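Local coordinates for protein phosphodiesterase (Candida albicans, PDB 6CPU) that belongs to the phosphodiesterase family of the HD clan and holds a zinc and a magnesium ion in a mainly helical fold, at residues V4-D9 with V47-T52; F22-H27 with K78-P83; F287-R292 with L551-D556; I458-I463 with E538-S543; P469-A474 with P512-E517. All coordinates share one frame; numbering follows the deposited sequence.

Contact 1: V4-D9 with V47-T52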
# COMPACT_ATOMS: atom_id res chain seq x y z
N VAL A 4 9.48 -20.19 -15.41
CA VAL A 4 8.85 -20.22 -16.72
C VAL A 4 7.41 -20.66 -16.57
O VAL A 4 7.12 -21.67 -15.92
CB VAL A 4 9.60 -21.14 -17.71
CG1 VAL A 4 8.90 -21.16 -19.06
CG2 VAL A 4 11.06 -20.71 -17.87
N LEU A 5 6.51 -19.87 -17.14
CA LEU A 5 5.07 -20.11 -17.10
C LEU A 5 4.66 -20.30 -18.54
O LEU A 5 4.84 -19.40 -19.35
CB LEU A 5 4.35 -18.92 -16.49
CG LEU A 5 4.91 -18.41 -15.16
CD1 LEU A 5 4.04 -17.27 -14.65
CD2 LEU A 5 4.97 -19.50 -14.10
N SER A 6 4.14 -21.48 -18.87
CA SER A 6 3.85 -21.80 -20.27
C SER A 6 2.41 -22.21 -20.54
O SER A 6 1.78 -22.94 -19.77
CB SER A 6 4.78 -22.92 -20.74
OG SER A 6 4.51 -23.21 -22.10
N LEU A 7 1.91 -21.75 -21.68
CA LEU A 7 0.60 -22.13 -22.18
C LEU A 7 0.74 -23.15 -23.31
O LEU A 7 -0.26 -23.59 -23.86
CB LEU A 7 -0.15 -20.91 -22.68
CG LEU A 7 -0.70 -19.98 -21.59
CD1 LEU A 7 -1.24 -18.69 -22.19
CD2 LEU A 7 -1.79 -20.69 -20.80
N VAL A 8 1.98 -23.54 -23.61
CA VAL A 8 2.29 -24.39 -24.76
C VAL A 8 3.37 -25.42 -24.41
O VAL A 8 3.90 -25.42 -23.29
CB VAL A 8 2.76 -23.54 -25.96
CG1 VAL A 8 1.65 -22.62 -26.44
CG2 VAL A 8 4.00 -22.74 -25.61
N ASP A 9 3.72 -26.28 -25.37
CA ASP A 9 4.65 -27.40 -25.14
C ASP A 9 6.13 -27.01 -25.06
O ASP A 9 6.92 -27.72 -24.43
CB ASP A 9 4.50 -28.45 -26.24
CG ASP A 9 3.08 -28.94 -26.37
OD1 ASP A 9 2.54 -29.46 -25.37
OD2 ASP A 9 2.50 -28.81 -27.47
N VAL A 47 9.42 -15.80 -17.22
CA VAL A 47 9.21 -15.90 -18.68
C VAL A 47 7.84 -16.52 -18.92
O VAL A 47 7.54 -17.59 -18.37
CB VAL A 47 10.29 -16.77 -19.37
CG1 VAL A 47 9.98 -16.91 -20.86
CG2 VAL A 47 11.67 -16.18 -19.15
N ILE A 48 7.00 -15.85 -19.70
CA ILE A 48 5.70 -16.40 -20.08
C ILE A 48 5.73 -16.78 -21.57
O ILE A 48 6.04 -15.95 -22.41
CB ILE A 48 4.53 -15.44 -19.79
CG1 ILE A 48 4.52 -15.07 -18.30
CG2 ILE A 48 3.20 -16.08 -20.16
CD1 ILE A 48 3.43 -14.09 -17.92
N ILE A 49 5.40 -18.04 -21.86
CA ILE A 49 5.40 -18.56 -23.23
C ILE A 49 3.96 -18.68 -23.70
O ILE A 49 3.19 -19.47 -23.16
CB ILE A 49 6.12 -19.92 -23.34
CG1 ILE A 49 7.47 -19.86 -22.62
CG2 ILE A 49 6.34 -20.30 -24.81
CD1 ILE A 49 8.21 -21.19 -22.59
N PHE A 50 3.61 -17.85 -24.68
CA PHE A 50 2.30 -17.90 -25.34
C PHE A 50 2.39 -18.72 -26.63
O PHE A 50 3.49 -18.97 -27.14
CB PHE A 50 1.84 -16.49 -25.71
CG PHE A 50 1.49 -15.64 -24.53
CD1 PHE A 50 0.21 -15.69 -23.99
CD2 PHE A 50 2.43 -14.80 -23.96
CE1 PHE A 50 -0.13 -14.91 -22.89
CE2 PHE A 50 2.09 -14.01 -22.87
CZ PHE A 50 0.81 -14.06 -22.34
N PRO A 51 1.23 -19.14 -27.17
CA PRO A 51 1.19 -19.77 -28.50
C PRO A 51 1.59 -18.79 -29.60
O PRO A 51 1.30 -17.60 -29.49
CB PRO A 51 -0.27 -20.18 -28.68
CG PRO A 51 -0.90 -20.08 -27.33
CD PRO A 51 -0.10 -19.11 -26.53
N THR A 52 2.23 -19.29 -30.67
CA THR A 52 2.64 -18.44 -31.79
C THR A 52 1.43 -17.85 -32.50
O THR A 52 0.32 -18.38 -32.42
CB THR A 52 3.51 -19.19 -32.82
OG1 THR A 52 2.76 -20.29 -33.37
CG2 THR A 52 4.81 -19.70 -32.20
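L5 and I49 carry most of the backbone pairing between two neighbouring parallel strands. L5 N donates to V47 O at 2.8 Å, and I49 N returns a bond to L5 O. L7 N then reaches I49 O at 3.0 Å, just past the end of strand 2-6. CA-H...O contacts add to this, with I48 CA 3.2 Å from L5 O.

The apolar contacts fall on both faces. On the face of V4 and I49, V4 CG1 meets I49 CD1 at 3.6 Å. On the face of L5 and I48, L5 CB lies 4.3 Å from I48 CG1. Beyond the strand ends, V8 CG2 presses on I49 CG2 at 3.5 Å, a tight fit, and V8 CG1 lies against the P51 ring. L7 and F50 run side by side there, with L7 CD1 3.8 Å from F50 CD1.

S6 OG bonds V8 O at 2.6 Å within its own segment.

These strands are central in a four-stranded parallel sheet. Backbone bonds fix the register, while mostly apolar side chains pack on both faces and beyond the strand ends.

Contact 2: F22-H27 with K78-P83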
# COMPACT_ATOMS: atom_id res chain seq x y z
N PHE A 22 0.43 -24.33 -17.73
CA PHE A 22 -0.94 -24.00 -17.39
C PHE A 22 -1.86 -24.43 -18.51
O PHE A 22 -1.54 -24.26 -19.69
CB PHE A 22 -1.08 -22.50 -17.09
CG PHE A 22 -0.37 -22.09 -15.85
CD1 PHE A 22 -0.95 -22.33 -14.61
CD2 PHE A 22 0.91 -21.55 -15.90
CE1 PHE A 22 -0.29 -21.99 -13.44
CE2 PHE A 22 1.58 -21.23 -14.73
CZ PHE A 22 0.98 -21.44 -13.51
N ASP A 23 -3.00 -25.00 -18.13
CA ASP A 23 -4.01 -25.41 -19.09
C ASP A 23 -4.78 -24.22 -19.64
O ASP A 23 -5.29 -24.28 -20.76
CB ASP A 23 -4.97 -26.45 -18.48
CG ASP A 23 -5.76 -25.92 -17.30
OD1 ASP A 23 -5.32 -24.95 -16.64
OD2 ASP A 23 -6.84 -26.48 -17.01
N THR A 24 -4.88 -23.15 -18.85
CA THR A 24 -5.65 -21.97 -19.24
C THR A 24 -4.93 -20.68 -18.84
O THR A 24 -4.16 -20.66 -17.88
CB THR A 24 -7.04 -21.94 -18.58
OG1 THR A 24 -6.91 -21.79 -17.17
CG2 THR A 24 -7.82 -23.23 -18.86
N PHE A 25 -5.21 -19.61 -19.57
CA PHE A 25 -4.66 -18.28 -19.29
C PHE A 25 -5.19 -17.81 -17.94
O PHE A 25 -4.46 -17.19 -17.17
CB PHE A 25 -5.06 -17.29 -20.40
CG PHE A 25 -4.40 -15.93 -20.31
CD1 PHE A 25 -3.04 -15.80 -20.04
CD2 PHE A 25 -5.14 -14.77 -20.52
CE1 PHE A 25 -2.44 -14.55 -19.97
CE2 PHE A 25 -4.55 -13.52 -20.46
CZ PHE A 25 -3.19 -13.41 -20.17
N LYS A 26 -6.46 -18.12 -17.65
CA LYS A 26 -7.05 -17.76 -16.38
C LYS A 26 -6.26 -18.36 -15.21
O LYS A 26 -5.97 -17.66 -14.23
CB LYS A 26 -8.51 -18.20 -16.31
CG LYS A 26 -9.19 -17.79 -15.01
CD LYS A 26 -10.65 -18.22 -14.96
CE LYS A 26 -10.83 -19.55 -14.24
NZ LYS A 26 -12.29 -19.85 -14.11
N HIS A 27 -5.90 -19.63 -15.29
CA HIS A 27 -5.12 -20.24 -14.22
C HIS A 27 -3.71 -19.62 -14.10
O HIS A 27 -3.19 -19.43 -12.98
CB HIS A 27 -5.05 -21.75 -14.39
CG HIS A 27 -6.33 -22.46 -14.03
ND1 HIS A 27 -6.70 -23.66 -14.59
CD2 HIS A 27 -7.31 -22.13 -13.16
CE1 HIS A 27 -7.85 -24.04 -14.08
NE2 HIS A 27 -8.25 -23.13 -13.21
N LYS A 78 -13.74 -16.12 -22.26
CA LYS A 78 -13.29 -14.93 -22.98
C LYS A 78 -11.82 -14.61 -22.67
O LYS A 78 -11.07 -14.21 -23.55
CB LYS A 78 -14.20 -13.75 -22.67
CG LYS A 78 -15.55 -13.88 -23.38
CD LYS A 78 -16.52 -12.79 -22.97
CE LYS A 78 -17.74 -12.80 -23.88
NZ LYS A 78 -18.65 -11.65 -23.63
N LEU A 79 -11.40 -14.80 -21.42
CA LEU A 79 -9.99 -14.57 -21.05
C LEU A 79 -9.06 -15.48 -21.84
O LEU A 79 -8.07 -15.03 -22.42
CB LEU A 79 -9.75 -14.81 -19.56
CG LEU A 79 -9.90 -13.66 -18.58
CD1 LEU A 79 -9.61 -14.17 -17.18
CD2 LEU A 79 -9.00 -12.48 -18.94
N ASP A 80 -9.39 -16.76 -21.85
CA ASP A 80 -8.57 -17.77 -22.52
C ASP A 80 -8.51 -17.55 -24.04
O ASP A 80 -7.50 -17.83 -24.67
CB ASP A 80 -9.08 -19.18 -22.19
CG ASP A 80 -8.95 -19.54 -20.70
OD1 ASP A 80 -8.18 -18.87 -19.95
OD2 ASP A 80 -9.61 -20.50 -20.26
N ASN A 81 -9.59 -17.00 -24.60
CA ASN A 81 -9.70 -16.78 -26.04
C ASN A 81 -9.28 -15.39 -26.53
O ASN A 81 -9.49 -15.07 -27.71
CB ASN A 81 -11.13 -17.09 -26.49
CG ASN A 81 -11.46 -18.56 -26.37
OD1 ASN A 81 -10.71 -19.42 -26.86
ND2 ASN A 81 -12.57 -18.88 -25.71
N LEU A 82 -8.68 -14.57 -25.66
CA LEU A 82 -8.21 -13.24 -26.06
C LEU A 82 -7.15 -13.33 -27.14
O LEU A 82 -6.30 -14.22 -27.09
CB LEU A 82 -7.58 -12.48 -24.88
CG LEU A 82 -8.51 -11.96 -23.79
CD1 LEU A 82 -7.65 -11.48 -22.63
CD2 LEU A 82 -9.44 -10.85 -24.27
N PRO A 83 -7.15 -12.39 -28.10
CA PRO A 83 -6.01 -12.32 -29.00
C PRO A 83 -4.73 -12.07 -28.22
O PRO A 83 -4.78 -11.55 -27.09
CB PRO A 83 -6.32 -11.12 -29.91
CG PRO A 83 -7.70 -10.68 -29.59
CD PRO A 83 -8.08 -11.26 -28.27
O HOH W 1 -6.00 -19.91 -22.43
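D80 reaches across to the start of helix 25-34, where D80 OD1 accepts from K26 N at 3.0 Å. The N-H...O angle is 158°, and the donor lies nearly in line with the C-O bond. F25 N lies 3.1 Å from D80 OD1. D80 OD2 lies 3.4 Å from T24 CB. The close side of the contact continues at F25. Its CG is anti to the backbone N (chi1 -173°), and the ring meets the 79-82 turn with its edge. F25 CD2 is 3.5 Å from L79 O, near the ring plane, and F25 CE2 approaches L82 CD1 at 4.3 Å.

T24 is the N-cap of the helix, and T24 OG1 accepts from H27 N at 3.0 Å. D80 adds its bond to K26 N from outside the helix, where its negative charge would probably suit the positive end of the helix dipole. The partner segment contains a type I beta turn, L79 to L82.

A water bridges the two backbones: it accepts from F25 N at 3.0 Å and gives a weak bond to D80 O. K87 of helix 84-94 bonds both D80 O and L82 O. The loose side is K26. Its CG only brushes L79, and its end leads away from the turn. There K26 NZ makes a weak hydrogen bond to E193 O.

Contact 3: F287-R292 with L551-D556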
# COMPACT_ATOMS: atom_id res chain seq x y z
N PHE A 287 -10.07 4.45 9.59
CA PHE A 287 -11.35 3.79 9.83
C PHE A 287 -11.81 4.02 11.28
O PHE A 287 -12.95 4.42 11.52
CB PHE A 287 -11.22 2.30 9.52
CG PHE A 287 -12.53 1.59 9.40
CD1 PHE A 287 -13.39 1.86 8.35
CD2 PHE A 287 -12.89 0.61 10.31
CE1 PHE A 287 -14.59 1.19 8.22
CE2 PHE A 287 -14.09 -0.08 10.18
CZ PHE A 287 -14.95 0.22 9.14
N HIS A 288 -10.92 3.79 12.23
CA HIS A 288 -11.25 4.03 13.65
C HIS A 288 -11.51 5.51 13.95
O HIS A 288 -12.51 5.83 14.62
CB HIS A 288 -10.18 3.47 14.58
CG HIS A 288 -10.42 2.04 14.97
ND1 HIS A 288 -10.66 1.65 16.27
CD2 HIS A 288 -10.47 0.91 14.22
CE1 HIS A 288 -10.85 0.35 16.31
NE2 HIS A 288 -10.73 -0.13 15.08
N PHE A 289 -10.66 6.41 13.44
CA PHE A 289 -10.91 7.85 13.59
C PHE A 289 -12.31 8.22 13.13
O PHE A 289 -13.06 8.89 13.86
CB PHE A 289 -9.89 8.71 12.80
CG PHE A 289 -8.46 8.58 13.26
CD1 PHE A 289 -8.13 8.06 14.51
CD2 PHE A 289 -7.42 9.02 12.44
CE1 PHE A 289 -6.81 7.96 14.92
CE2 PHE A 289 -6.11 8.93 12.85
CZ PHE A 289 -5.79 8.40 14.08
N LEU A 290 -12.68 7.77 11.94
CA LEU A 290 -13.97 8.09 11.36
C LEU A 290 -15.16 7.53 12.15
O LEU A 290 -16.22 8.17 12.23
CB LEU A 290 -14.03 7.62 9.91
CG LEU A 290 -13.12 8.41 8.96
CD1 LEU A 290 -12.75 7.59 7.72
CD2 LEU A 290 -13.78 9.72 8.56
N ILE A 291 -15.00 6.35 12.74
CA ILE A 291 -16.05 5.80 13.60
C ILE A 291 -16.21 6.67 14.85
O ILE A 291 -17.30 7.14 15.15
CB ILE A 291 -15.78 4.34 14.00
CG1 ILE A 291 -16.00 3.43 12.78
CG2 ILE A 291 -16.71 3.90 15.13
CD1 ILE A 291 -15.24 2.13 12.87
N ARG A 292 -15.10 6.90 15.54
CA ARG A 292 -15.12 7.68 16.77
C ARG A 292 -15.54 9.14 16.56
O ARG A 292 -15.96 9.80 17.51
CB ARG A 292 -13.77 7.58 17.48
CG ARG A 292 -13.47 6.17 17.97
CD ARG A 292 -12.30 6.15 18.93
NE ARG A 292 -11.81 4.80 19.21
CZ ARG A 292 -12.36 3.95 20.08
NH1 ARG A 292 -13.45 4.28 20.77
NH2 ARG A 292 -11.82 2.75 20.26
N LEU A 551 -10.71 12.12 19.48
CA LEU A 551 -9.43 11.45 19.23
C LEU A 551 -8.42 11.63 20.37
O LEU A 551 -7.25 11.25 20.22
CB LEU A 551 -8.83 11.93 17.90
CG LEU A 551 -9.83 12.04 16.73
CD1 LEU A 551 -9.10 12.43 15.45
CD2 LEU A 551 -10.61 10.75 16.51
N GLN A 552 -8.87 12.17 21.51
CA GLN A 552 -7.98 12.42 22.66
C GLN A 552 -7.25 11.15 23.09
O GLN A 552 -6.10 11.21 23.54
CB GLN A 552 -8.79 13.03 23.83
CG GLN A 552 -8.00 13.29 25.11
CD GLN A 552 -6.91 14.34 24.94
OE1 GLN A 552 -7.08 15.31 24.21
NE2 GLN A 552 -5.80 14.15 25.64
N TYR A 553 -7.90 10.00 22.95
CA TYR A 553 -7.29 8.73 23.32
C TYR A 553 -5.91 8.51 22.68
O TYR A 553 -5.05 7.85 23.27
CB TYR A 553 -8.23 7.56 23.00
CG TYR A 553 -8.27 7.17 21.54
CD1 TYR A 553 -7.42 6.20 21.03
CD2 TYR A 553 -9.16 7.78 20.66
CE1 TYR A 553 -7.45 5.83 19.70
CE2 TYR A 553 -9.19 7.43 19.32
CZ TYR A 553 -8.34 6.45 18.84
OH TYR A 553 -8.37 6.08 17.51
N THR A 554 -5.69 9.08 21.49
CA THR A 554 -4.39 8.98 20.83
C THR A 554 -3.31 9.68 21.65
O THR A 554 -2.23 9.13 21.88
CB THR A 554 -4.40 9.56 19.40
OG1 THR A 554 -4.89 10.91 19.41
CG2 THR A 554 -5.28 8.72 18.49
N CYS A 555 -3.61 10.89 22.11
CA CYS A 555 -2.69 11.61 23.01
C CYS A 555 -2.43 10.82 24.30
O CYS A 555 -1.30 10.79 24.80
CB CYS A 555 -3.25 12.99 23.34
SG CYS A 555 -3.76 13.94 21.90
N ASP A 556 -3.47 10.17 24.83
CA ASP A 556 -3.33 9.36 26.05
C ASP A 556 -2.34 8.22 25.87
O ASP A 556 -1.52 7.98 26.76
CB ASP A 556 -4.69 8.79 26.49
CG ASP A 556 -5.72 9.87 26.80
OD1 ASP A 556 -5.32 11.03 27.07
OD2 ASP A 556 -6.93 9.57 26.77
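Helix 276-292 meets the start of helix 552-569 inside the all-helical domain of the phosphodiesterase family, in a contact between R292, F289 and Y553. R292 lies over one face of the Y553 ring in a cation-pi contact. R292 CZ is 5.0 Å from the centroid of the Y553 ring and 17° off the normal. The guanidinium is not flat on the ring, since the planes stand 60° apart. The R292 chain is extended from CG to NE and crosses Y553 at about a right angle, which brings R292 CD to 3.4 Å from Y553 CE2. R292 NH1 is held by E304 O.

Y553 OH meets the F289 ring at its edge, 3.6 Å from F289 CE1. Y553 OH and R292 NE are both buried with no polar partner in the model. W218 meets the Y553 ring edge-to-face. T554 CG2 touches F289 CE1 at 4.0 Å, and L551 CD2 touches F289 CD1 at 4.2 Å.

Helix 446-462 packs on F289 and L551 through L457, and V544 of helix 525-547 touches L551.

Contact 4: I458-I463 with E538-S543. With ZN (zinc ion), chain B.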
# COMPACT_ATOMS: atom_id res chain seq x y z
N ILE A 458 -5.61 11.85 7.62
CA ILE A 458 -4.67 10.95 6.95
C ILE A 458 -3.26 11.16 7.50
O ILE A 458 -2.52 10.22 7.64
CB ILE A 458 -4.73 11.08 5.40
CG1 ILE A 458 -4.10 9.85 4.73
CG2 ILE A 458 -4.08 12.37 4.93
CD1 ILE A 458 -4.28 9.82 3.23
N LYS A 459 -2.88 12.40 7.85
CA LYS A 459 -1.58 12.64 8.48
C LYS A 459 -1.44 11.89 9.79
O LYS A 459 -0.40 11.28 10.07
CB LYS A 459 -1.34 14.13 8.74
CG LYS A 459 -0.80 14.87 7.53
CD LYS A 459 -0.64 16.37 7.80
CE LYS A 459 0.41 16.64 8.86
NZ LYS A 459 1.70 15.95 8.60
N CYS A 460 -2.48 11.96 10.61
CA CYS A 460 -2.48 11.29 11.91
C CYS A 460 -2.40 9.77 11.72
O CYS A 460 -1.60 9.09 12.36
CB CYS A 460 -3.73 11.68 12.71
SG CYS A 460 -3.64 13.35 13.43
N ALA A 461 -3.22 9.26 10.80
CA ALA A 461 -3.21 7.82 10.47
C ALA A 461 -1.84 7.35 10.00
O ALA A 461 -1.34 6.32 10.45
CB ALA A 461 -4.26 7.51 9.43
N ASP A 462 -1.22 8.12 9.10
CA ASP A 462 0.08 7.73 8.56
C ASP A 462 1.18 7.63 9.63
O ASP A 462 2.07 6.79 9.53
CB ASP A 462 0.50 8.71 7.47
CG ASP A 462 1.68 8.21 6.65
OD1 ASP A 462 1.82 6.98 6.40
OD2 ASP A 462 2.47 9.09 6.26
N ILE A 463 1.12 8.48 10.66
CA ILE A 463 2.13 8.44 11.74
C ILE A 463 1.56 7.87 13.04
O ILE A 463 2.01 8.22 14.13
CB ILE A 463 2.79 9.83 11.98
CG1 ILE A 463 1.78 10.87 12.49
CG2 ILE A 463 3.45 10.34 10.71
CD1 ILE A 463 2.44 12.03 13.21
N GLU A 538 3.48 14.21 19.32
CA GLU A 538 2.83 14.84 20.47
C GLU A 538 2.08 16.09 20.04
O GLU A 538 0.89 16.23 20.32
CB GLU A 538 3.84 15.17 21.57
CG GLU A 538 3.21 15.58 22.90
CD GLU A 538 4.12 15.33 24.09
OE1 GLU A 538 5.35 15.22 23.92
OE2 GLU A 538 3.59 15.25 25.22
N ASN A 539 2.76 16.98 19.33
CA ASN A 539 2.16 18.25 18.90
C ASN A 539 1.01 18.11 17.92
O ASN A 539 0.00 18.80 18.04
CB ASN A 539 3.22 19.18 18.32
CG ASN A 539 4.17 19.71 19.38
OD1 ASN A 539 3.80 19.86 20.55
ND2 ASN A 539 5.40 20.01 18.98
N LEU A 540 1.15 17.22 16.93
CA LEU A 540 0.09 17.03 15.93
C LEU A 540 -1.18 16.44 16.55
O LEU A 540 -2.29 16.92 16.31
CB LEU A 540 0.55 16.13 14.78
CG LEU A 540 -0.50 15.83 13.70
CD1 LEU A 540 -0.87 17.08 12.92
CD2 LEU A 540 -0.01 14.73 12.76
N PHE A 541 -1.03 15.38 17.33
CA PHE A 541 -2.19 14.71 17.91
C PHE A 541 -2.89 15.60 18.95
O PHE A 541 -4.12 15.76 18.92
CB PHE A 541 -1.80 13.34 18.48
CG PHE A 541 -1.66 12.28 17.42
CD1 PHE A 541 -2.79 11.67 16.89
CD2 PHE A 541 -0.42 11.92 16.93
CE1 PHE A 541 -2.68 10.71 15.91
CE2 PHE A 541 -0.30 10.95 15.93
CZ PHE A 541 -1.43 10.35 15.42
N ASN A 542 -2.11 16.21 19.85
CA ASN A 542 -2.63 17.23 20.78
C ASN A 542 -3.41 18.31 20.04
O ASN A 542 -4.53 18.63 20.41
CB ASN A 542 -1.50 17.87 21.59
CG ASN A 542 -1.00 16.97 22.71
OD1 ASN A 542 -1.77 16.18 23.28
ND2 ASN A 542 0.28 17.08 23.04
N SER A 543 -2.82 18.85 18.98
CA SER A 543 -3.46 19.90 18.19
C SER A 543 -4.73 19.42 17.47
O SER A 543 -5.72 20.14 17.41
CB SER A 543 -2.46 20.47 17.18
OG SER A 543 -3.00 21.60 16.53
ZN ZN B . 2.68 6.00 4.79
O HOH W 2 3.19 7.93 3.94
O HOH W 3 4.71 6.07 5.65
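C460 and F541 meet where helix 446-462 packs on helix 525-547. The C460 sulfur is anti to its carbonyl carbon (chi1 -76°). C460 SG lies over one face of the F541 ring, 4.2 Å from the centroid. C460 CB is nearer the rim, 3.5 Å from F541 CE1. The ring tip reaches the backbone too, with F541 CZ 3.3 Å from C460 O.

L540 CG is anti to its backbone N (chi1 178°). L540 CD2 lies 3.9 Å from C460 SG and 3.7 Å from I463 CD1. I463 CG1 lies between its backbone N and carbonyl carbon (chi1 64°). The I463 side chain slides past F541 in the opposite direction, and I463 CD1 is 4.0 Å from F541 CE2.

D462, two residues on from C460, does not touch 538-543. D462 OD1 binds the zinc ion at 2.1 Å, and D462 OD2 accepts from a zinc-bound water. H278, H349 and D350 complete the protein ligands.

The two segments are thus joined mainly by apolar and sulfur-aromatic contact. This is consistent with the packing helping to fix the helix end that carries D462.

Contact 5: P469-A474 with P512-E517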
# COMPACT_ATOMS: atom_id res chain seq x y z
N PRO A 469 -1.21 0.83 21.04
CA PRO A 469 -0.69 0.26 22.28
C PRO A 469 0.75 -0.24 22.16
O PRO A 469 1.19 -0.69 21.10
CB PRO A 469 -1.66 -0.87 22.59
CG PRO A 469 -2.96 -0.36 22.05
CD PRO A 469 -2.58 0.35 20.77
N LEU A 470 1.46 -0.18 23.28
CA LEU A 470 2.91 -0.33 23.34
C LEU A 470 3.50 -1.51 22.57
O LEU A 470 4.48 -1.32 21.85
CB LEU A 470 3.35 -0.41 24.81
CG LEU A 470 4.85 -0.42 25.12
CD1 LEU A 470 5.57 0.77 24.49
CD2 LEU A 470 5.06 -0.43 26.63
N ARG A 471 2.94 -2.70 22.72
CA ARG A 471 3.51 -3.89 22.09
C ARG A 471 3.48 -3.79 20.56
O ARG A 471 4.47 -4.11 19.89
CB ARG A 471 2.76 -5.15 22.53
CG ARG A 471 3.47 -6.45 22.21
CD ARG A 471 2.63 -7.63 22.69
NE ARG A 471 1.32 -7.58 22.06
CZ ARG A 471 1.06 -7.97 20.81
NH1 ARG A 471 2.02 -8.46 20.03
NH2 ARG A 471 -0.17 -7.86 20.33
N VAL A 472 2.35 -3.36 20.03
CA VAL A 472 2.17 -3.21 18.58
C VAL A 472 3.05 -2.06 18.08
O VAL A 472 3.64 -2.14 17.00
CB VAL A 472 0.70 -2.94 18.21
CG1 VAL A 472 0.55 -2.60 16.73
CG2 VAL A 472 -0.17 -4.14 18.57
N SER A 473 3.11 -0.98 18.87
CA SER A 473 3.91 0.19 18.52
C SER A 473 5.36 -0.19 18.38
O SER A 473 6.04 0.28 17.46
CB SER A 473 3.72 1.30 19.56
OG SER A 473 4.34 2.51 19.16
N ALA A 474 5.84 -1.06 19.26
CA ALA A 474 7.22 -1.53 19.22
C ALA A 474 7.51 -2.41 18.00
O ALA A 474 8.60 -2.34 17.44
CB ALA A 474 7.57 -2.29 20.49
N PRO A 512 9.20 -10.42 16.53
CA PRO A 512 8.74 -11.08 17.76
C PRO A 512 7.35 -10.65 18.22
O PRO A 512 6.95 -9.50 18.00
CB PRO A 512 9.79 -10.65 18.80
CG PRO A 512 10.99 -10.28 18.00
CD PRO A 512 10.45 -9.67 16.75
N HIS A 513 6.63 -11.57 18.85
CA HIS A 513 5.31 -11.26 19.40
C HIS A 513 5.39 -10.40 20.66
O HIS A 513 4.57 -9.51 20.86
CB HIS A 513 4.54 -12.55 19.70
CG HIS A 513 3.10 -12.33 20.06
ND1 HIS A 513 2.08 -12.40 19.13
CD2 HIS A 513 2.51 -12.02 21.24
CE1 HIS A 513 0.93 -12.15 19.73
NE2 HIS A 513 1.16 -11.92 21.01
N GLU A 514 6.38 -10.68 21.51
CA GLU A 514 6.46 -10.06 22.82
C GLU A 514 7.44 -8.89 22.84
O GLU A 514 8.56 -8.99 22.32
CB GLU A 514 6.88 -11.09 23.88
CG GLU A 514 6.01 -12.34 23.95
CD GLU A 514 4.55 -12.06 24.29
OE1 GLU A 514 4.23 -10.96 24.81
OE2 GLU A 514 3.72 -12.95 24.04
N LEU A 515 7.02 -7.79 23.47
CA LEU A 515 7.85 -6.62 23.68
C LEU A 515 9.25 -6.97 24.19
O LEU A 515 10.25 -6.45 23.70
CB LEU A 515 7.16 -5.67 24.67
CG LEU A 515 7.83 -4.32 24.96
CD1 LEU A 515 8.20 -3.57 23.68
CD2 LEU A 515 6.90 -3.47 25.82
N ARG A 516 9.30 -7.88 25.16
CA ARG A 516 10.56 -8.31 25.77
C ARG A 516 11.59 -8.74 24.72
O ARG A 516 12.72 -8.24 24.72
CB ARG A 516 10.31 -9.47 26.75
CG ARG A 516 11.48 -9.81 27.65
CD ARG A 516 11.13 -10.95 28.60
NE ARG A 516 12.22 -11.25 29.52
CZ ARG A 516 12.24 -12.28 30.38
NH1 ARG A 516 11.21 -13.13 30.44
NH2 ARG A 516 13.29 -12.46 31.17
N GLU A 517 11.20 -9.64 23.82
CA GLU A 517 12.15 -10.16 22.82
C GLU A 517 12.54 -9.10 21.79
O GLU A 517 13.65 -9.14 21.25
CB GLU A 517 11.60 -11.40 22.11
CG GLU A 517 12.70 -12.29 21.52
CD GLU A 517 12.22 -13.21 20.42
OE1 GLU A 517 11.05 -13.65 20.46
OE2 GLU A 517 13.02 -13.51 19.51
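This is a surface contact, part polar and part apolar, between the start of helix 470-495 and the loop that leads into helix 515-521. R471 NH1 donates to H513 O at 2.9 Å. The acceptor lies near the guanidinium plane, and NH1 meets it on a lone pair, in the carbonyl plane. The R471 guanidinium also stacks flat on the H513 imidazole, with planes 10° apart and centres 4.3 Å apart. R471 NH1 sits over the ring centre, 3.7 Å from H513 NE2. A bend in the chain at chi3 (57°) places NE, which forms a salt bridge to D309. R471 is thus tied to H513 and D309 at once.

L515 forms the apolar half. Its two methyls go to different partners. L515 CD1 presses on A474 CB at 3.5 Å, a tight fit, while L515 CD2 meets L470 CD2 at 3.6 Å. The L470 and L515 side chains cross at about a right angle. F564 of helix 552-569 touches both leucines.

The arrangement is a junction of two helix N-termini, with P469 and E514 at the N-cap positions, in the helical phosphodiesterase domain.

Contacts 1 and 2 come first along the chain and lie together, with centres 12 Å apart. Their segments alternate in sequence, and they touch: S6 O is 2.8 Å from F22 N, a probable hydrogen bond. They build the N-terminal parallel sheet and the helix laid against it. Contacts 3, 4 and 5 belong to the helical phosphodiesterase part. Contact 5 is nested inside contact 4, and contact 4 inside contact 3. Contacts 3 and 4 touch, with centres 10 Å apart, through successive helices 525-547 and 552-569. Contact 5 is about 21 Å from each, between centres. The two groups are 46 to 52 Å apart between contact centres, so the sheet region is remote from the helical region that holds the zinc ligand D462.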